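Putative GH105 family protein (Salmonella enterica subsp. enterica serovar Paratyphi A, PDB 3QWT) is of unknown function but, as a putative glycoside hydrolase family 105 member with an alpha/alpha-toroid fold, probably removes unsaturated uronic sugars from oligosaccharides. Local coordinates at residues D53-D58 with A104-V109; I57-W62 with E66-V71; W230-S235 with M362-A367; L280-L285 with S290-S295. One frame throughout, in Å; residues are numbered along the deposited sequence.

Contact 1. Residues D53-D58 with A104-V109; sequences DGRVID and ATTKNV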
# COMPACT_ATOMS: atom_id res chain seq x y z
N ASP A 53 5.81 -51.19 -23.01
CA ASP A 53 5.60 -51.28 -21.58
C ASP A 53 4.60 -52.37 -21.33
O ASP A 53 4.58 -52.99 -20.26
CB ASP A 53 4.95 -49.98 -21.09
CG ASP A 53 5.83 -49.22 -20.13
OD1 ASP A 53 7.07 -49.38 -20.22
OD2 ASP A 53 5.30 -48.46 -19.30
N GLY A 54 3.75 -52.58 -22.32
CA GLY A 54 2.54 -53.36 -22.13
C GLY A 54 1.34 -52.44 -22.03
O GLY A 54 0.20 -52.88 -22.12
N ARG A 55 1.59 -51.15 -21.83
CA ARG A 55 0.48 -50.21 -21.77
C ARG A 55 -0.27 -50.11 -23.11
O ARG A 55 0.33 -49.98 -24.19
CB ARG A 55 0.93 -48.82 -21.27
CG ARG A 55 1.27 -48.82 -19.78
CD ARG A 55 1.57 -47.43 -19.27
NE ARG A 55 2.94 -47.05 -19.60
CZ ARG A 55 3.42 -45.82 -19.51
NH1 ARG A 55 4.68 -45.57 -19.84
NH2 ARG A 55 2.64 -44.83 -19.08
N VAL A 56 -1.60 -50.20 -23.02
CA VAL A 56 -2.50 -49.86 -24.12
C VAL A 56 -3.39 -48.69 -23.69
O VAL A 56 -4.24 -48.84 -22.81
CB VAL A 56 -3.40 -51.06 -24.51
CG1 VAL A 56 -4.45 -50.62 -25.51
CG2 VAL A 56 -2.56 -52.21 -25.07
N ILE A 57 -3.19 -47.52 -24.29
CA ILE A 57 -4.00 -46.36 -23.94
C ILE A 57 -5.07 -46.07 -25.00
O ILE A 57 -4.76 -45.86 -26.18
CB ILE A 57 -3.12 -45.10 -23.68
CG1 ILE A 57 -2.18 -45.33 -22.50
CG2 ILE A 57 -3.98 -43.87 -23.43
CD1 ILE A 57 -0.76 -45.69 -22.89
N ASP A 58 -6.33 -46.06 -24.57
CA ASP A 58 -7.44 -45.67 -25.43
C ASP A 58 -7.55 -44.15 -25.49
O ASP A 58 -7.94 -43.50 -24.52
CB ASP A 58 -8.75 -46.31 -24.94
CG ASP A 58 -9.91 -46.09 -25.92
OD1 ASP A 58 -9.70 -45.55 -27.03
OD2 ASP A 58 -11.05 -46.47 -25.56
N ALA A 104 -2.95 -42.80 -10.95
CA ALA A 104 -2.37 -41.80 -11.83
C ALA A 104 -1.67 -42.42 -13.03
O ALA A 104 -0.95 -43.40 -12.88
CB ALA A 104 -1.39 -40.95 -11.06
N THR A 105 -1.88 -41.86 -14.21
CA THR A 105 -1.04 -42.18 -15.35
C THR A 105 0.30 -41.45 -15.24
O THR A 105 0.49 -40.64 -14.32
CB THR A 105 -1.68 -41.77 -16.68
OG1 THR A 105 -0.86 -42.25 -17.75
CG2 THR A 105 -1.77 -40.25 -16.77
N THR A 106 1.21 -41.71 -16.18
CA THR A 106 2.51 -41.07 -16.17
C THR A 106 2.43 -39.63 -16.68
O THR A 106 1.52 -39.29 -17.42
CB THR A 106 3.56 -41.87 -17.00
OG1 THR A 106 3.02 -42.15 -18.29
CG2 THR A 106 3.90 -43.20 -16.29
N LYS A 107 3.39 -38.80 -16.28
CA LYS A 107 3.36 -37.37 -16.56
C LYS A 107 4.07 -36.98 -17.86
O LYS A 107 5.18 -37.41 -18.13
CB LYS A 107 3.97 -36.58 -15.40
CG LYS A 107 3.22 -36.73 -14.07
CD LYS A 107 3.72 -35.71 -13.03
CE LYS A 107 3.09 -35.94 -11.66
NZ LYS A 107 3.61 -37.20 -11.02
N ASN A 108 3.39 -36.15 -18.65
CA ASN A 108 3.95 -35.62 -19.89
C ASN A 108 3.10 -34.46 -20.39
O ASN A 108 2.07 -34.14 -19.80
CB ASN A 108 4.05 -36.71 -20.96
CG ASN A 108 2.70 -37.35 -21.26
OD1 ASN A 108 1.77 -36.68 -21.73
ND2 ASN A 108 2.59 -38.65 -21.00
N VAL A 109 3.52 -33.85 -21.50
CA VAL A 109 2.86 -32.64 -21.99
C VAL A 109 1.36 -32.87 -22.16
O VAL A 109 0.57 -31.97 -21.89
CB VAL A 109 3.50 -32.12 -23.31
CG1 VAL A 109 3.22 -33.06 -24.48
CG2 VAL A 109 3.00 -30.72 -23.63
O HOH W 1 0.03 -45.12 -17.67
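Arg55 meets Thr106 with the edge of its guanidinium and not with a face. Thr106 OG1 lies in the guanidinium plane and accepts from Arg55 NH2 at 2.8 Å, with an N-H...O angle of 153°. Water 1 also lies at the edge in this plane, taking a second bond from Arg55 NH2 at 3.0 Å. The same water is 3.0 Å from Thr105 OG1, so NH2 is held by two oxygens and, through one of them, linked to a second threonine. The Thr106 methyl comes up beside the bond, CG2 standing 3.5 Å from Arg55 NH2. On the NE side the partner is Asp53, two residues earlier: Arg55 NE reaches Asp53 OD2 at 2.8 Å in a salt bridge, on the anti side of the carboxylate and 26° out of the guanidinium plane. A bend at chi3 (-80°) of an otherwise extended Arg55 side chain sets NE against this aspartate while NH2 faces the threonine, which fixes the rotation of the flat group. Another subunit borders the site: its Leu14 O takes a weak bond from Arg55 NH1, and its Pro17 packs on Thr106. In the fold, this surface contact joins the entry to strand 56-57, paired antiparallel with strand 49-50, to the loop between helices 86-102 and 114-125.

Contact 2. Residues I57-W62 with E66-V71; sequences IDTKGW and EWTHGV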
# COMPACT_ATOMS: atom_id res chain seq x y z
N ILE A 57 -3.19 -47.52 -24.29
CA ILE A 57 -4.00 -46.36 -23.94
C ILE A 57 -5.07 -46.07 -25.00
O ILE A 57 -4.76 -45.86 -26.18
CB ILE A 57 -3.12 -45.10 -23.68
CG1 ILE A 57 -2.18 -45.33 -22.50
CG2 ILE A 57 -3.98 -43.87 -23.43
CD1 ILE A 57 -0.76 -45.69 -22.89
N ASP A 58 -6.33 -46.06 -24.57
CA ASP A 58 -7.44 -45.67 -25.43
C ASP A 58 -7.55 -44.15 -25.49
O ASP A 58 -7.94 -43.50 -24.52
CB ASP A 58 -8.75 -46.31 -24.94
CG ASP A 58 -9.91 -46.09 -25.92
OD1 ASP A 58 -9.70 -45.55 -27.03
OD2 ASP A 58 -11.05 -46.47 -25.56
N THR A 59 -7.19 -43.62 -26.64
CA THR A 59 -7.06 -42.19 -26.91
C THR A 59 -8.39 -41.61 -27.41
O THR A 59 -8.58 -40.38 -27.46
CB THR A 59 -5.99 -42.02 -28.01
OG1 THR A 59 -4.77 -41.57 -27.44
CG2 THR A 59 -6.44 -41.10 -29.12
N LYS A 60 -9.30 -42.52 -27.77
CA LYS A 60 -10.53 -42.18 -28.47
C LYS A 60 -11.79 -42.44 -27.62
O LYS A 60 -12.68 -41.60 -27.56
CB LYS A 60 -10.58 -42.92 -29.82
CG LYS A 60 -11.95 -43.12 -30.41
CD LYS A 60 -11.90 -44.18 -31.51
CE LYS A 60 -12.09 -43.58 -32.89
NZ LYS A 60 -13.52 -43.25 -33.17
N GLY A 61 -11.84 -43.61 -26.98
CA GLY A 61 -12.87 -43.89 -25.99
C GLY A 61 -12.77 -42.98 -24.76
O GLY A 61 -11.71 -42.42 -24.45
N TRP A 62 -13.88 -42.83 -24.04
CA TRP A 62 -13.96 -41.91 -22.92
C TRP A 62 -13.19 -42.38 -21.69
O TRP A 62 -12.62 -41.56 -20.94
CB TRP A 62 -15.43 -41.65 -22.55
CG TRP A 62 -15.64 -40.50 -21.55
CD1 TRP A 62 -16.41 -40.54 -20.41
CD2 TRP A 62 -15.09 -39.19 -21.62
NE1 TRP A 62 -16.37 -39.31 -19.78
CE2 TRP A 62 -15.56 -38.47 -20.49
CE3 TRP A 62 -14.24 -38.54 -22.52
CZ2 TRP A 62 -15.21 -37.15 -20.24
CZ3 TRP A 62 -13.89 -37.23 -22.27
CH2 TRP A 62 -14.37 -36.54 -21.14
N GLU A 66 -5.76 -39.17 -21.82
CA GLU A 66 -4.75 -38.39 -22.52
C GLU A 66 -5.23 -36.99 -22.91
O GLU A 66 -6.29 -36.54 -22.49
CB GLU A 66 -4.20 -39.12 -23.74
CG GLU A 66 -2.82 -38.58 -24.12
CD GLU A 66 -2.47 -38.87 -25.53
OE1 GLU A 66 -1.28 -39.08 -25.82
OE2 GLU A 66 -3.40 -38.91 -26.35
N TRP A 67 -4.43 -36.30 -23.71
CA TRP A 67 -4.72 -34.90 -24.02
C TRP A 67 -6.13 -34.75 -24.56
O TRP A 67 -6.77 -33.72 -24.37
CB TRP A 67 -3.69 -34.31 -24.99
CG TRP A 67 -3.76 -34.87 -26.38
CD1 TRP A 67 -3.11 -35.98 -26.85
CD2 TRP A 67 -4.52 -34.36 -27.48
NE1 TRP A 67 -3.42 -36.19 -28.17
CE2 TRP A 67 -4.28 -35.21 -28.58
CE3 TRP A 67 -5.37 -33.27 -27.63
CZ2 TRP A 67 -4.87 -34.99 -29.83
CZ3 TRP A 67 -5.95 -33.05 -28.87
CH2 TRP A 67 -5.70 -33.92 -29.95
N THR A 68 -6.61 -35.78 -25.21
CA THR A 68 -7.89 -35.68 -25.91
C THR A 68 -8.99 -35.50 -24.90
O THR A 68 -9.84 -34.62 -25.03
CB THR A 68 -8.16 -36.94 -26.78
OG1 THR A 68 -8.24 -38.10 -25.94
CG2 THR A 68 -7.04 -37.12 -27.81
N HIS A 69 -8.97 -36.34 -23.87
CA HIS A 69 -9.87 -36.19 -22.74
C HIS A 69 -9.69 -34.82 -22.09
O HIS A 69 -10.65 -34.23 -21.60
CB HIS A 69 -9.63 -37.30 -21.72
CG HIS A 69 -9.53 -38.66 -22.34
ND1 HIS A 69 -8.36 -39.15 -22.88
CD2 HIS A 69 -10.48 -39.59 -22.59
CE1 HIS A 69 -8.58 -40.34 -23.39
NE2 HIS A 69 -9.86 -40.64 -23.23
N GLY A 70 -8.46 -34.33 -22.10
CA GLY A 70 -8.17 -33.02 -21.53
C GLY A 70 -8.99 -31.96 -22.24
O GLY A 70 -9.67 -31.16 -21.61
N VAL A 71 -8.94 -31.99 -23.57
CA VAL A 71 -9.71 -31.05 -24.36
C VAL A 71 -11.20 -31.32 -24.17
O VAL A 71 -11.98 -30.39 -23.98
CB VAL A 71 -9.34 -31.12 -25.86
CG1 VAL A 71 -10.27 -30.23 -26.65
CG2 VAL A 71 -7.90 -30.68 -26.06
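His69 and Thr68, in the first turn of helix 67-83, point their polar ends at the backbone of an Asx turn built on Asp58. The imidazole is set edge-on to this turn. Its NE2 donates to Gly61 O at 2.8 Å, nearly along the C=O axis and close to the ring plane, with Asp58 O near the same plane, 3.4 Å from His69 CE1. At its other nitrogen, ND1, the ring accepts from the backbone N of Glu66, the N-cap residue, at 2.8 Å and tilted from the ring plane, so bonds at both nitrogens fix its rotation. Thr68 has OG1 between its backbone N and carbonyl carbon (chi1 62°), from where it donates to Thr59 O at 2.8 Å. Trp62 and His69 lie alongside each other, pointing opposite ways, their rings oblique at 40°, with Trp62 CE3 3.9 Å from His69 CD2. Glu66 crosses Thr59 at a slant, and Thr59 OG1 gives it a weak bond at OE2. Tyr364 of helix 363-377 stacks on Trp67. The turn hangs on one oxygen: Asp58 OD1 accepts from the backbone N of Lys60 and of Gly61, both from the same face of the carboxylate, at 3.1 Å and 2.9 Å.

Contact 3. Residues W230-S235 with M362-A367; sequences WARGNS and MPYGQA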
# COMPACT_ATOMS: atom_id res chain seq x y z
N TRP A 230 -0.22 -26.29 -40.11
CA TRP A 230 -1.24 -27.29 -39.83
C TRP A 230 -2.43 -26.69 -39.10
O TRP A 230 -2.26 -25.91 -38.16
CB TRP A 230 -0.62 -28.45 -39.05
CG TRP A 230 -1.58 -29.50 -38.61
CD1 TRP A 230 -2.43 -30.20 -39.40
CD2 TRP A 230 -1.76 -30.00 -37.28
NE1 TRP A 230 -3.15 -31.09 -38.64
CE2 TRP A 230 -2.75 -31.00 -37.34
CE3 TRP A 230 -1.18 -29.70 -36.04
CZ2 TRP A 230 -3.18 -31.70 -36.21
CZ3 TRP A 230 -1.61 -30.40 -34.91
CH2 TRP A 230 -2.60 -31.38 -35.00
N ALA A 231 -3.63 -27.05 -39.54
CA ALA A 231 -4.85 -26.43 -39.03
C ALA A 231 -5.07 -26.62 -37.53
O ALA A 231 -5.06 -25.65 -36.77
CB ALA A 231 -6.06 -26.93 -39.82
N ARG A 232 -5.28 -27.85 -37.09
CA ARG A 232 -5.58 -28.08 -35.68
C ARG A 232 -4.56 -27.37 -34.76
O ARG A 232 -4.94 -26.71 -33.79
CB ARG A 232 -5.74 -29.57 -35.34
CG ARG A 232 -5.99 -29.78 -33.83
CD ARG A 232 -6.90 -30.97 -33.52
NE ARG A 232 -6.27 -32.25 -33.85
CZ ARG A 232 -6.68 -33.04 -34.83
NH1 ARG A 232 -6.05 -34.18 -35.06
NH2 ARG A 232 -7.73 -32.71 -35.57
N GLY A 233 -3.27 -27.48 -35.09
CA GLY A 233 -2.23 -26.87 -34.29
C GLY A 233 -2.41 -25.38 -34.12
O GLY A 233 -2.28 -24.84 -33.01
N ASN A 234 -2.71 -24.70 -35.23
CA ASN A 234 -2.96 -23.26 -35.22
C ASN A 234 -4.16 -22.92 -34.36
O ASN A 234 -4.19 -21.89 -33.66
CB ASN A 234 -3.20 -22.77 -36.65
CG ASN A 234 -1.92 -22.44 -37.36
OD1 ASN A 234 -1.47 -21.28 -37.38
ND2 ASN A 234 -1.29 -23.46 -37.94
N SER A 235 -5.16 -23.77 -34.48
CA SER A 235 -6.38 -23.72 -33.71
C SER A 235 -6.05 -23.61 -32.22
O SER A 235 -6.66 -22.82 -31.49
CB SER A 235 -7.17 -25.00 -34.04
OG SER A 235 -8.35 -25.15 -33.27
N MSE A 362 -13.43 -38.03 -32.28
CA MSE A 362 -12.52 -37.97 -31.13
C MSE A 362 -13.06 -37.07 -30.03
O MSE A 362 -13.85 -36.16 -30.30
CB MSE A 362 -11.13 -37.49 -31.56
CG MSE A 362 -10.48 -38.40 -32.60
SE MSE A 362 -9.88 -40.07 -31.76
CE MSE A 362 -8.17 -39.40 -31.08
N PRO A 363 -12.66 -37.34 -28.79
CA PRO A 363 -13.05 -36.47 -27.67
C PRO A 363 -12.84 -34.99 -28.01
O PRO A 363 -13.73 -34.17 -27.79
CB PRO A 363 -12.12 -36.91 -26.55
CG PRO A 363 -11.87 -38.36 -26.83
CD PRO A 363 -11.86 -38.49 -28.34
N TYR A 364 -11.68 -34.64 -28.56
CA TYR A 364 -11.41 -33.24 -28.89
C TYR A 364 -12.26 -32.72 -30.05
O TYR A 364 -12.60 -31.54 -30.10
CB TYR A 364 -9.93 -33.03 -29.17
CG TYR A 364 -9.38 -33.90 -30.28
CD1 TYR A 364 -9.50 -33.52 -31.61
CD2 TYR A 364 -8.73 -35.09 -29.99
CE1 TYR A 364 -8.99 -34.32 -32.63
CE2 TYR A 364 -8.21 -35.89 -30.99
CZ TYR A 364 -8.35 -35.50 -32.31
OH TYR A 364 -7.83 -36.30 -33.31
N GLY A 365 -12.62 -33.61 -30.98
CA GLY A 365 -13.52 -33.24 -32.05
C GLY A 365 -14.85 -32.76 -31.50
O GLY A 365 -15.29 -31.65 -31.78
N GLN A 366 -15.48 -33.61 -30.69
CA GLN A 366 -16.73 -33.26 -30.03
C GLN A 366 -16.56 -32.05 -29.11
O GLN A 366 -17.42 -31.17 -29.04
CB GLN A 366 -17.23 -34.44 -29.20
CG GLN A 366 -17.30 -35.77 -29.95
CD GLN A 366 -18.15 -35.69 -31.19
OE1 GLN A 366 -17.65 -35.85 -32.31
NE2 GLN A 366 -19.43 -35.43 -31.01
N ALA A 367 -15.47 -32.03 -28.37
CA ALA A 367 -15.31 -30.99 -27.36
C ALA A 367 -15.17 -29.64 -28.04
O ALA A 367 -15.82 -28.67 -27.66
CB ALA A 367 -14.12 -31.28 -26.45
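Arg232 runs out toward Tyr364 with CG trans to its backbone N (chi1 178°), then bends at chi2 and chi3 to lay its guanidinium before the phenol. Tyr364 answers with CG lodged between backbone N and carbonyl carbon (chi1 57°), a setting that swings the ring out to meet the arginine. The side chains cross at about a right angle. Tyr364 CE1 sits over the centre of one guanidinium face, 3.4 Å from Arg232 CZ, while Trp230 CZ2 covers the opposite face nearer its rim. With the guanidinium and phenol planes 44° apart, this is a tilted approach and not a parallel stack. Arg232 NH1 comes within 3.3 Å of Tyr364 OH, but the angle is too poor for a hydrogen bond. The polar ends are satisfied elsewhere: Tyr364 OH bonds to Ser342 O, and Arg232 NH2 to Ser295 OG and Ser342 OG. The meeting joins the N-terminal turns of helices 231-248 and 363-377 deep inside the toroid. Chemically, a buried guanidinium lies between Trp230 CZ2 and Tyr364 CE1, with NH2 tied to two serine hydroxyls; a weak, long ion pair with Glu293 may ease its charge.

Contact 4. Residues L280-L285 with S290-S295; sequences LWHTLL and SYLEAS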
# COMPACT_ATOMS: atom_id res chain seq x y z
N LEU A 280 -15.29 -23.75 -43.47
CA LEU A 280 -14.28 -24.61 -42.88
C LEU A 280 -12.89 -24.24 -43.37
O LEU A 280 -12.75 -23.45 -44.31
CB LEU A 280 -14.56 -26.08 -43.19
CG LEU A 280 -15.35 -26.83 -42.10
CD1 LEU A 280 -16.82 -26.40 -42.03
CD2 LEU A 280 -15.23 -28.32 -42.32
N TRP A 281 -11.86 -24.79 -42.73
CA TRP A 281 -10.48 -24.54 -43.12
C TRP A 281 -9.78 -25.82 -43.54
O TRP A 281 -10.07 -26.88 -42.98
CB TRP A 281 -9.68 -23.93 -41.97
CG TRP A 281 -9.85 -22.49 -41.82
CD1 TRP A 281 -9.06 -21.50 -42.35
CD2 TRP A 281 -10.86 -21.84 -41.06
NE1 TRP A 281 -9.53 -20.27 -41.96
CE2 TRP A 281 -10.63 -20.45 -41.17
CE3 TRP A 281 -11.94 -22.29 -40.29
CZ2 TRP A 281 -11.44 -19.51 -40.53
CZ3 TRP A 281 -12.75 -21.36 -39.66
CH2 TRP A 281 -12.50 -19.98 -39.79
N HIS A 282 -8.85 -25.71 -44.48
CA HIS A 282 -8.07 -26.85 -44.95
C HIS A 282 -7.04 -27.35 -43.92
O HIS A 282 -6.42 -26.55 -43.20
CB HIS A 282 -7.38 -26.51 -46.27
CG HIS A 282 -8.32 -26.13 -47.37
ND1 HIS A 282 -8.96 -27.06 -48.17
CD2 HIS A 282 -8.73 -24.92 -47.81
CE1 HIS A 282 -9.72 -26.44 -49.05
NE2 HIS A 282 -9.60 -25.14 -48.85
N THR A 283 -6.86 -28.67 -43.85
CA THR A 283 -6.03 -29.29 -42.82
C THR A 283 -4.57 -28.85 -42.96
O THR A 283 -3.84 -28.75 -41.97
CB THR A 283 -6.16 -30.82 -42.81
OG1 THR A 283 -5.66 -31.34 -41.58
CG2 THR A 283 -5.39 -31.45 -43.97
N LEU A 284 -4.15 -28.59 -44.20
CA LEU A 284 -3.00 -27.73 -44.42
C LEU A 284 -3.58 -26.42 -44.89
O LEU A 284 -4.12 -26.34 -46.00
CB LEU A 284 -2.05 -28.29 -45.46
CG LEU A 284 -0.80 -29.05 -45.02
CD1 LEU A 284 -0.66 -29.12 -43.51
CD2 LEU A 284 -0.78 -30.44 -45.64
N LEU A 285 -3.49 -25.40 -44.04
CA LEU A 285 -4.24 -24.17 -44.20
C LEU A 285 -3.97 -23.46 -45.51
O LEU A 285 -4.85 -22.78 -46.03
CB LEU A 285 -3.97 -23.19 -43.05
CG LEU A 285 -4.43 -23.59 -41.65
CD1 LEU A 285 -3.86 -22.61 -40.58
CD2 LEU A 285 -5.96 -23.67 -41.57
N SER A 290 -6.02 -29.77 -49.58
CA SER A 290 -6.06 -30.62 -48.39
C SER A 290 -7.51 -30.84 -48.13
O SER A 290 -8.33 -30.01 -48.51
CB SER A 290 -5.51 -29.93 -47.13
OG SER A 290 -4.58 -28.92 -47.43
N TYR A 291 -7.85 -31.93 -47.46
CA TYR A 291 -9.22 -32.06 -47.00
C TYR A 291 -9.50 -30.97 -45.96
O TYR A 291 -8.60 -30.47 -45.29
CB TYR A 291 -9.53 -33.46 -46.47
CG TYR A 291 -8.65 -34.02 -45.36
CD1 TYR A 291 -8.85 -33.65 -44.03
CD2 TYR A 291 -7.67 -34.98 -45.63
CE1 TYR A 291 -8.07 -34.19 -43.01
CE2 TYR A 291 -6.89 -35.52 -44.62
CZ TYR A 291 -7.10 -35.12 -43.31
OH TYR A 291 -6.33 -35.65 -42.30
N LEU A 292 -10.76 -30.56 -45.88
CA LEU A 292 -11.19 -29.65 -44.83
C LEU A 292 -11.16 -30.41 -43.50
O LEU A 292 -11.34 -31.62 -43.48
CB LEU A 292 -12.60 -29.16 -45.14
CG LEU A 292 -12.71 -28.43 -46.48
CD1 LEU A 292 -14.15 -28.21 -46.84
CD2 LEU A 292 -11.97 -27.11 -46.41
N GLU A 293 -10.92 -29.70 -42.40
CA GLU A 293 -10.87 -30.37 -41.12
C GLU A 293 -11.71 -29.61 -40.08
O GLU A 293 -11.44 -28.45 -39.74
CB GLU A 293 -9.42 -30.56 -40.67
CG GLU A 293 -9.20 -31.68 -39.67
CD GLU A 293 -9.67 -31.30 -38.26
OE1 GLU A 293 -10.28 -32.14 -37.58
OE2 GLU A 293 -9.41 -30.17 -37.84
N ALA A 294 -12.73 -30.30 -39.59
CA ALA A 294 -13.74 -29.73 -38.72
C ALA A 294 -13.28 -29.33 -37.31
O ALA A 294 -13.76 -28.34 -36.75
CB ALA A 294 -14.93 -30.68 -38.63
N SER A 295 -12.36 -30.08 -36.72
CA SER A 295 -12.02 -29.81 -35.33
C SER A 295 -11.16 -28.55 -35.22
O SER A 295 -11.38 -27.71 -34.34
CB SER A 295 -11.35 -31.01 -34.66
OG SER A 295 -10.08 -31.30 -35.22
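His282 and Leu292 face each other at a single antiparallel beta bridge, a non-hydrogen-bonded pair whose CA atoms are 4.2 Å apart. The flanking backbone bonds run from Glu293 N to Trp281 O at 3.0 Å and from Thr283 N to Tyr291 O at 2.9 Å. The His282 side chain has CG trans to its carbonyl carbon (chi1 -59°), which brings ND1 to Ser290 O. There ND1 donates to Ser290 O at 3.0 Å, with the oxygen in the ring plane. One face of the same ring takes Leu292 CD2 in a CH-pi contact, 3.5 Å from His282 CE1. Thr283 and Tyr291 make a second such contact. With Thr283 OG1 opposite the backbone N (chi1 -163°), the methyl CG2 is left between N and the carbonyl carbon, over the centre of the Tyr291 ring; the methyl also presses on Ser290 CB at 3.5 Å. Leu280 crosses Leu292 at about a right angle, CD2 reaching Leu292 CB at 3.9 Å. Glu293 is the N-cap, and its OE1 accepts from Ser295 N at 3.1 Å; OE1 also takes Ser342 N. The hairpin-like pair thus leads directly into helix 294-309. Trp281 reaches back to that helix, meeting Phe300 edge-to-face, and also packs on helix 318-330. Leu284 rests on helix 351-355, and Thr283 has a backbone bond to Ala231, at the start of helix 231-248.

How the contacts relate
Contacts 1 and 2 start from the same part of the chain, sharing Ile57 and Asp58, with centres 11 Å apart: contact 1 lies at the subunit surface and contact 2 further in, where strand 56-57 gives way to helix 67-83. Contact 3 follows, its centre about 12 Å from that of contact 2, touching it as Trp67 and Val71 pack on helix 363-377. Contact 4 is nested in the long loop that contact 3 closes, centres about 10 Å apart, and the two touch through the start of helix 231-248. Contacts 1 and 4 are the most distant pair, about 29 Å between centres. Together they run from the surface to the middle of the toroid, contacts 2 to 4 gathering the starts of helices 67-83, 231-248, 294-309 and 363-377.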